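Peptidoglycan synthase activator LpoP (Pseudomonas aeruginosa, PDB 6W5Q) probably activates a peptidoglycan synthase in Pseudomonas aeruginosa cell-wall assembly as a lipoprotein, represented here by its globular, tetratricopeptide-repeat C-terminal domain. Local coordinates at residues R54-R59 / E69-R74; G63-A68 / A94-K99. All coordinates share one frame; numbering follows the deposited sequence.

Interactions 1 and 2 share helix 65-78, which meets helix 49-61 in interaction 1 and helix 83-99 in interaction 2, so one helix is flanked by two others. The centre of interaction 1 lies about 3 Å from the centre of the chain; this core contact uses only apolar side chains, those of L55, A56, V71 and A72. Interaction 2, its centre about 11 Å from that of the chain, is also buried at its two alanines, which touch each other's backbone carbonyls, but has an exposed border at K99. A salt bridge between E69 OE1 and R97 NH1 (2.9 Å) joins the two, and R59 O probably accepts a hydrogen bond from D64 N.

Interaction 1 (R54-R59 / E69-R74); sequences RLAQVR and EQVARR
V71 and L55 meet through similar first torsions: CG1 of V71 stands trans to its own backbone nitrogen (chi1 176°), and CG of L55 is likewise trans (chi1 -176°). The V71 setting carries CG1 across to helix 49-61, where this single methyl does most of the touching. It lies 4.0 Å from L55 CB, with L55 CG equally near, and the two side chains cross at about a right angle. The same methyl also reaches A56, standing 4.1 Å from A56 CB and 3.9 Å from A56 N. One branch of the valine thus bears on two successive residues of the facing helix, while CG2 is turned to the side of its own backbone nitrogen.

The second point of contact is a pair of alanines. A56 CB meets A72 CB at 3.8 Å and is equally close to A72 N, so its methyl rests against both the side chain and the backbone of helix 65-78. The A56 and A72 CA atoms are only 5.4 Å apart, and the two helical segments run nearly antiparallel (167°) with axes 8.2 Å apart. This is the close antiparallel helix packing familiar from tetratricopeptide repeats, in keeping with the repeat character of this part of the chain.

Neighbouring helices close over the contact: A56 touches L92 and A72 touches I93 of helix 83-99, whereas L55 packs on E39 and Q42 of helix 31-44. Nearer the surface, R59 forms a salt bridge with E39. No hydrogen bond or ion pair spans the two segments themselves. Their association therefore rests on van der Waals contact and the burial of apolar surface, with the short alanine side chains permitting the close backbone approach.

Interaction 2 (G63-A68 / A94-K99); sequences GDAAQA and AQAREK
K99 and A96, near the end of helix 83-99, pack on A65 in the first turn of helix 65-78, within the tetratricopeptide-repeat helical array. A65 follows the turn in which G63 ends helix 49-61 with a Schellman motif. CB of K99 makes the lysine's contact, lying 4.0 Å from A65 CB. CG, set beside the lysine's own backbone nitrogen and trans to its carbonyl carbon (chi1 -64°), is already 5.0 Å from A65 CB, and CD passes that methyl at a similar separation. From there the chain runs extended through CE to NZ, which stops 5.6 Å from G63 CA, its nearest atom in 63-68. The K99 side chain also touches L60 of helix 49-61, so it borders two helices.

Between 63-68 and 94-99 the backbones are nearest at A65 and A96, whose CA atoms are 4.7 Å apart. Each alanine methyl faces the other's carbonyl: A96 CB sits 3.5 Å from A65 O, and A65 CB sits 3.6 Å from A96 O, an oxygen that also accepts a hydrogen bond from Q100 NE2.

Interaction 1 (R54-R59 / E69-R74)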
ATOM      1  N   ARG A  54       2.174   0.224   2.598  1.00 30.73           N
ATOM      2  CA  ARG A  54       2.933   1.473   2.544  1.00 29.48           C
ATOM      3  C   ARG A  54       3.493   1.712   1.154  1.00 29.81           C
ATOM      4  O   ARG A  54       3.589   2.860   0.698  1.00 28.73           O
ATOM      5  CB  ARG A  54       4.081   1.442   3.562  1.00 30.87           C
ATOM      6  CG  ARG A  54       3.655   0.958   4.916  1.00 38.20           C
ATOM      7  CD  ARG A  54       4.456   1.573   6.033  1.00 50.19           C
ATOM      8  NE  ARG A  54       3.866   1.199   7.311  1.00 53.83           N
ATOM      9  CZ  ARG A  54       4.113   1.803   8.467  1.00 61.21           C
ATOM     10  NH1 ARG A  54       4.956   2.832   8.531  1.00 65.06           N
ATOM     11  NH2 ARG A  54       3.504   1.375   9.563  1.00 64.27           N
ATOM     12  N   LEU A  55       3.928   0.642   0.490  1.00 26.06           N
ATOM     13  CA  LEU A  55       4.436   0.774  -0.867  1.00 30.05           C
ATOM     14  C   LEU A  55       3.350   1.295  -1.804  1.00 29.82           C
ATOM     15  O   LEU A  55       3.583   2.221  -2.586  1.00 30.16           O
ATOM     16  CB  LEU A  55       4.984  -0.575  -1.336  1.00 27.72           C
ATOM     17  CG  LEU A  55       5.642  -0.578  -2.717  1.00 31.36           C
ATOM     18  CD1 LEU A  55       6.527   0.641  -2.870  1.00 26.76           C
ATOM     19  CD2 LEU A  55       6.426  -1.881  -2.953  1.00 30.72           C
ATOM     20  N   ALA A  56       2.136   0.742  -1.704  1.00 30.37           N
ATOM     21  CA  ALA A  56       1.037   1.232  -2.531  1.00 29.81           C
ATOM     22  C   ALA A  56       0.743   2.690  -2.223  1.00 30.91           C
ATOM     23  O   ALA A  56       0.413   3.469  -3.120  1.00 27.58           O
ATOM     24  CB  ALA A  56      -0.211   0.369  -2.311  1.00 27.88           C
ATOM     25  N   GLN A  57       0.879   3.084  -0.957  1.00 31.06           N
ATOM     26  CA  GLN A  57       0.629   4.469  -0.594  1.00 30.21           C
ATOM     27  C   GLN A  57       1.612   5.415  -1.271  1.00 34.07           C
ATOM     28  O   GLN A  57       1.218   6.446  -1.842  1.00 28.24           O
ATOM     29  CB  GLN A  57       0.699   4.620   0.915  1.00 33.41           C
ATOM     30  CG  GLN A  57      -0.617   4.405   1.595  1.00 36.17           C
ATOM     31  CD  GLN A  57      -0.672   5.167   2.890  1.00 53.89           C
ATOM     32  OE1 GLN A  57      -0.591   4.581   3.970  1.00 58.81           O
ATOM     33  NE2 GLN A  57      -0.793   6.493   2.795  1.00 64.48           N
ATOM     34  N   VAL A  58       2.904   5.084  -1.207  1.00 33.15           N
ATOM     35  CA  VAL A  58       3.937   5.929  -1.797  1.00 31.00           C
ATOM     36  C   VAL A  58       3.738   6.048  -3.301  1.00 31.47           C
ATOM     37  O   VAL A  58       3.855   7.142  -3.869  1.00 30.53           O
ATOM     38  CB  VAL A  58       5.329   5.372  -1.447  1.00 29.00           C
ATOM     39  CG1 VAL A  58       6.427   6.133  -2.181  1.00 32.82           C
ATOM     40  CG2 VAL A  58       5.525   5.460   0.043  1.00 33.63           C
ATOM     41  N   ARG A  59       3.451   4.926  -3.974  1.00 29.33           N
ATOM     42  CA  ARG A  59       3.208   4.977  -5.415  1.00 32.85           C
ATOM     43  C   ARG A  59       1.983   5.811  -5.718  1.00 30.00           C
ATOM     44  O   ARG A  59       1.970   6.589  -6.679  1.00 28.91           O
ATOM     45  CB  ARG A  59       3.010   3.579  -5.992  1.00 26.50           C
ATOM     46  CG  ARG A  59       4.151   2.615  -5.722  1.00 33.66           C
ATOM     47  CD  ARG A  59       4.822   2.187  -7.000  1.00 35.42           C
ATOM     48  NE  ARG A  59       6.016   1.360  -6.787  1.00 34.00           N
ATOM     49  CZ  ARG A  59       7.275   1.750  -6.987  1.00 32.15           C
ATOM     50  NH1 ARG A  59       7.546   2.984  -7.432  1.00 30.92           N
ATOM     51  NH2 ARG A  59       8.257   0.888  -6.763  1.00 33.14           N
ATOM     52  N   GLU A  69      -2.391   0.285  -7.404  1.00 28.52           N
ATOM     53  CA  GLU A  69      -3.536  -0.603  -7.301  1.00 26.78           C
ATOM     54  C   GLU A  69      -3.082  -2.057  -7.254  1.00 26.56           C
ATOM     55  O   GLU A  69      -3.569  -2.845  -6.432  1.00 30.34           O
ATOM     56  CB  GLU A  69      -4.473  -0.344  -8.485  1.00 27.06           C
ATOM     57  CG  GLU A  69      -5.797  -1.068  -8.407  1.00 36.03           C
ATOM     58  CD  GLU A  69      -6.545  -1.044  -9.734  1.00 39.67           C
ATOM     59  OE1 GLU A  69      -6.171  -0.260 -10.640  1.00 35.77           O
ATOM     60  OE2 GLU A  69      -7.510  -1.816  -9.873  1.00 39.65           O
ATOM     61  N   GLN A  70      -2.117  -2.420  -8.105  1.00 26.06           N
ATOM     62  CA  GLN A  70      -1.673  -3.813  -8.168  1.00 30.18           C
ATOM     63  C   GLN A  70      -0.881  -4.210  -6.932  1.00 27.47           C
ATOM     64  O   GLN A  70      -1.000  -5.341  -6.445  1.00 30.01           O
ATOM     65  CB  GLN A  70      -0.847  -4.045  -9.434  1.00 30.68           C
ATOM     66  CG  GLN A  70      -1.605  -3.699 -10.679  1.00 28.80           C
ATOM     67  CD  GLN A  70      -2.887  -4.506 -10.832  1.00 31.37           C
ATOM     68  OE1 GLN A  70      -3.866  -3.994 -11.369  1.00 33.80           O
ATOM     69  NE2 GLN A  70      -2.868  -5.777 -10.432  1.00 27.09           N
ATOM     70  N   VAL A  71      -0.071  -3.298  -6.408  1.00 29.27           N
ATOM     71  CA  VAL A  71       0.629  -3.576  -5.155  1.00 29.58           C
ATOM     72  C   VAL A  71      -0.371  -3.772  -4.030  1.00 26.97           C
ATOM     73  O   VAL A  71      -0.274  -4.731  -3.255  1.00 31.39           O
ATOM     74  CB  VAL A  71       1.616  -2.446  -4.823  1.00 31.30           C
ATOM     75  CG1 VAL A  71       2.279  -2.702  -3.456  1.00 29.85           C
ATOM     76  CG2 VAL A  71       2.629  -2.302  -5.942  1.00 29.88           C
ATOM     77  N   ALA A  72      -1.350  -2.870  -3.928  1.00 29.40           N
ATOM     78  CA  ALA A  72      -2.358  -2.994  -2.877  1.00 30.88           C
ATOM     79  C   ALA A  72      -3.192  -4.261  -3.053  1.00 30.52           C
ATOM     80  O   ALA A  72      -3.560  -4.920  -2.067  1.00 26.06           O
ATOM     81  CB  ALA A  72      -3.258  -1.760  -2.862  1.00 27.26           C
ATOM     82  N   ARG A  73      -3.500  -4.614  -4.308  1.00 29.53           N
ATOM     83  CA  ARG A  73      -4.268  -5.829  -4.558  1.00 29.01           C
ATOM     84  C   ARG A  73      -3.452  -7.056  -4.213  1.00 31.28           C
ATOM     85  O   ARG A  73      -4.000  -8.077  -3.787  1.00 29.43           O
ATOM     86  CB  ARG A  73      -4.737  -5.879  -6.014  1.00 30.18           C
ATOM     87  CG  ARG A  73      -5.993  -5.078  -6.278  1.00 36.02           C
ATOM     88  CD  ARG A  73      -6.894  -5.788  -7.295  1.00 45.06           C
ATOM     89  NE  ARG A  73      -8.317  -5.432  -7.168  1.00 46.47           N
ATOM     90  CZ  ARG A  73      -8.877  -4.425  -7.827  1.00 43.59           C
ATOM     91  NH1 ARG A  73      -8.139  -3.694  -8.642  1.00 46.55           N
ATOM     92  NH2 ARG A  73     -10.157  -4.141  -7.675  1.00 44.23           N
ATOM     93  N   ARG A  74      -2.134  -6.964  -4.366  1.00 33.36           N
ATOM     94  CA  ARG A  74      -1.280  -8.058  -3.934  1.00 30.80           C
ATOM     95  C   ARG A  74      -1.224  -8.126  -2.407  1.00 27.66           C
ATOM     96  O   ARG A  74      -1.384  -9.200  -1.824  1.00 28.74           O
ATOM     97  CB  ARG A  74       0.120  -7.913  -4.551  1.00 29.93           C
ATOM     98  CG  ARG A  74       0.975  -9.154  -4.372  1.00 31.04           C
ATOM     99  CD  ARG A  74       2.077  -9.257  -5.413  1.00 32.17           C
ATOM    100  NE  ARG A  74       3.058  -8.187  -5.296  1.00 29.67           N
ATOM    101  CZ  ARG A  74       4.122  -8.238  -4.500  1.00 36.12           C
ATOM    102  NH1 ARG A  74       4.344  -9.305  -3.728  1.00 34.95           N
ATOM    103  NH2 ARG A  74       4.961  -7.216  -4.468  1.00 31.56           N
TER

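Interaction 2 (G63-A68 / A94-K99)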
ATOM      1  N   GLY A  63       1.437   9.662  -7.827  1.00 36.01           N
ATOM      2  CA  GLY A  63       0.565   9.698  -8.983  1.00 44.85           C
ATOM      3  C   GLY A  63       0.556   8.435  -9.817  1.00 44.88           C
ATOM      4  O   GLY A  63      -0.085   8.417 -10.869  1.00 43.95           O
ATOM      5  N   ASP A  64       1.227   7.367  -9.377  1.00 37.69           N
ATOM      6  CA  ASP A  64       1.291   6.119 -10.147  1.00 36.74           C
ATOM      7  C   ASP A  64       0.173   5.174  -9.699  1.00 35.86           C
ATOM      8  O   ASP A  64       0.388   4.146  -9.042  1.00 33.35           O
ATOM      9  CB  ASP A  64       2.667   5.485 -10.004  1.00 34.67           C
ATOM     10  CG  ASP A  64       3.746   6.328 -10.643  1.00 42.53           C
ATOM     11  OD1 ASP A  64       3.465   6.893 -11.722  1.00 47.16           O
ATOM     12  OD2 ASP A  64       4.856   6.441 -10.070  1.00 46.29           O
ATOM     13  N   ALA A  65      -1.044   5.541 -10.119  1.00 33.56           N
ATOM     14  CA  ALA A  65      -2.261   4.925  -9.581  1.00 33.90           C
ATOM     15  C   ALA A  65      -2.390   3.463  -9.988  1.00 32.14           C
ATOM     16  O   ALA A  65      -2.644   2.603  -9.141  1.00 29.81           O
ATOM     17  CB  ALA A  65      -3.494   5.715 -10.038  1.00 34.49           C
ATOM     18  N   ALA A  66      -2.265   3.168 -11.288  1.00 33.38           N
ATOM     19  CA  ALA A  66      -2.372   1.786 -11.740  1.00 32.86           C
ATOM     20  C   ALA A  66      -1.340   0.901 -11.047  1.00 29.74           C
ATOM     21  O   ALA A  66      -1.651  -0.229 -10.649  1.00 33.25           O
ATOM     22  CB  ALA A  66      -2.222   1.717 -13.264  1.00 28.77           C
ATOM     23  N   GLN A  67      -0.118   1.410 -10.865  1.00 30.17           N
ATOM     24  CA  GLN A  67       0.907   0.669 -10.125  1.00 33.86           C
ATOM     25  C   GLN A  67       0.473   0.401  -8.693  1.00 30.70           C
ATOM     26  O   GLN A  67       0.543  -0.739  -8.214  1.00 27.51           O
ATOM     27  CB  GLN A  67       2.223   1.450 -10.118  1.00 30.95           C
ATOM     28  CG  GLN A  67       3.026   1.248 -11.346  1.00 29.52           C
ATOM     29  CD  GLN A  67       4.303   2.049 -11.322  1.00 32.87           C
ATOM     30  OE1 GLN A  67       5.115   1.939 -10.389  1.00 36.73           O
ATOM     31  NE2 GLN A  67       4.463   2.909 -12.302  1.00 32.76           N
ATOM     32  N   ALA A  68       0.063   1.462  -7.978  1.00 25.49           N
ATOM     33  CA  ALA A  68      -0.374   1.343  -6.588  1.00 26.64           C
ATOM     34  C   ALA A  68      -1.471   0.319  -6.436  1.00 31.83           C
ATOM     35  O   ALA A  68      -1.520  -0.414  -5.440  1.00 28.10           O
ATOM     36  CB  ALA A  68      -0.893   2.692  -6.072  1.00 27.58           C
ATOM     37  N   ALA A  94      -9.650   1.850  -3.946  1.00 32.13           N
ATOM     38  CA  ALA A  94     -10.668   2.814  -4.351  1.00 33.80           C
ATOM     39  C   ALA A  94     -10.028   4.104  -4.836  1.00 31.68           C
ATOM     40  O   ALA A  94     -10.420   4.666  -5.865  1.00 36.89           O
ATOM     41  CB  ALA A  94     -11.611   3.106  -3.179  1.00 27.55           C
ATOM     42  N   GLN A  95      -9.040   4.596  -4.091  1.00 30.80           N
ATOM     43  CA  GLN A  95      -8.414   5.862  -4.449  1.00 31.79           C
ATOM     44  C   GLN A  95      -7.618   5.733  -5.725  1.00 36.26           C
ATOM     45  O   GLN A  95      -7.568   6.675  -6.522  1.00 35.90           O
ATOM     46  CB  GLN A  95      -7.531   6.342  -3.307  1.00 37.69           C
ATOM     47  CG  GLN A  95      -8.298   6.586  -2.043  1.00 34.10           C
ATOM     48  CD  GLN A  95      -7.447   7.232  -1.003  1.00 40.20           C
ATOM     49  OE1 GLN A  95      -7.852   7.359   0.160  1.00 45.91           O
ATOM     50  NE2 GLN A  95      -6.243   7.645  -1.400  1.00 31.89           N
ATOM     51  N   ALA A  96      -7.018   4.562  -5.946  1.00 30.38           N
ATOM     52  CA  ALA A  96      -6.295   4.316  -7.191  1.00 34.45           C
ATOM     53  C   ALA A  96      -7.246   4.192  -8.386  1.00 33.41           C
ATOM     54  O   ALA A  96      -6.905   4.616  -9.496  1.00 32.41           O
ATOM     55  CB  ALA A  96      -5.440   3.055  -7.042  1.00 28.78           C
ATOM     56  N   ARG A  97      -8.429   3.580  -8.199  1.00 33.88           N
ATOM     57  CA  ARG A  97      -9.397   3.540  -9.300  1.00 33.67           C
ATOM     58  C   ARG A  97      -9.880   4.938  -9.640  1.00 33.99           C
ATOM     59  O   ARG A  97      -9.973   5.298 -10.819  1.00 30.75           O
ATOM     60  CB  ARG A  97     -10.601   2.656  -8.953  1.00 31.21           C
ATOM     61  CG  ARG A  97     -10.248   1.216  -8.603  1.00 35.14           C
ATOM     62  CD  ARG A  97      -9.529   0.549  -9.741  1.00 34.04           C
ATOM     63  NE  ARG A  97     -10.114   0.866 -11.031  1.00 36.40           N
ATOM     64  CZ  ARG A  97      -9.643   0.414 -12.186  1.00 38.50           C
ATOM     65  NH1 ARG A  97      -8.578  -0.369 -12.201  1.00 38.74           N
ATOM     66  NH2 ARG A  97     -10.235   0.744 -13.327  1.00 36.81           N
ATOM     67  N   GLU A  98     -10.207   5.725  -8.608  1.00 33.55           N
ATOM     68  CA  GLU A  98     -10.642   7.112  -8.779  1.00 34.57           C
ATOM     69  C   GLU A  98      -9.668   7.911  -9.636  1.00 37.61           C
ATOM     70  O   GLU A  98     -10.070   8.635 -10.555  1.00 36.27           O
ATOM     71  CB  GLU A  98     -10.782   7.778  -7.403  1.00 36.85           C
ATOM     72  CG  GLU A  98     -12.090   7.516  -6.718  1.00 43.91           C
ATOM     73  CD  GLU A  98     -12.193   8.159  -5.341  1.00 46.97           C
ATOM     74  OE1 GLU A  98     -11.150   8.346  -4.666  1.00 41.86           O
ATOM     75  OE2 GLU A  98     -13.332   8.467  -4.934  1.00 53.66           O
ATOM     76  N   LYS A  99      -8.373   7.822  -9.321  1.00 32.27           N
ATOM     77  CA  LYS A  99      -7.397   8.631 -10.029  1.00 32.39           C
ATOM     78  C   LYS A  99      -7.194   8.137 -11.447  1.00 32.79           C
ATOM     79  O   LYS A  99      -6.655   8.878 -12.275  1.00 38.23           O
ATOM     80  CB  LYS A  99      -6.075   8.651  -9.255  1.00 39.51           C
ATOM     81  CG  LYS A  99      -6.213   9.309  -7.886  1.00 42.00           C
ATOM     82  CD  LYS A  99      -4.873   9.486  -7.214  1.00 53.18           C
ATOM     83  CE  LYS A  99      -4.996  10.266  -5.918  1.00 57.49           C
ATOM     84  NZ  LYS A  99      -3.641  10.654  -5.425  1.00 66.55           N
TER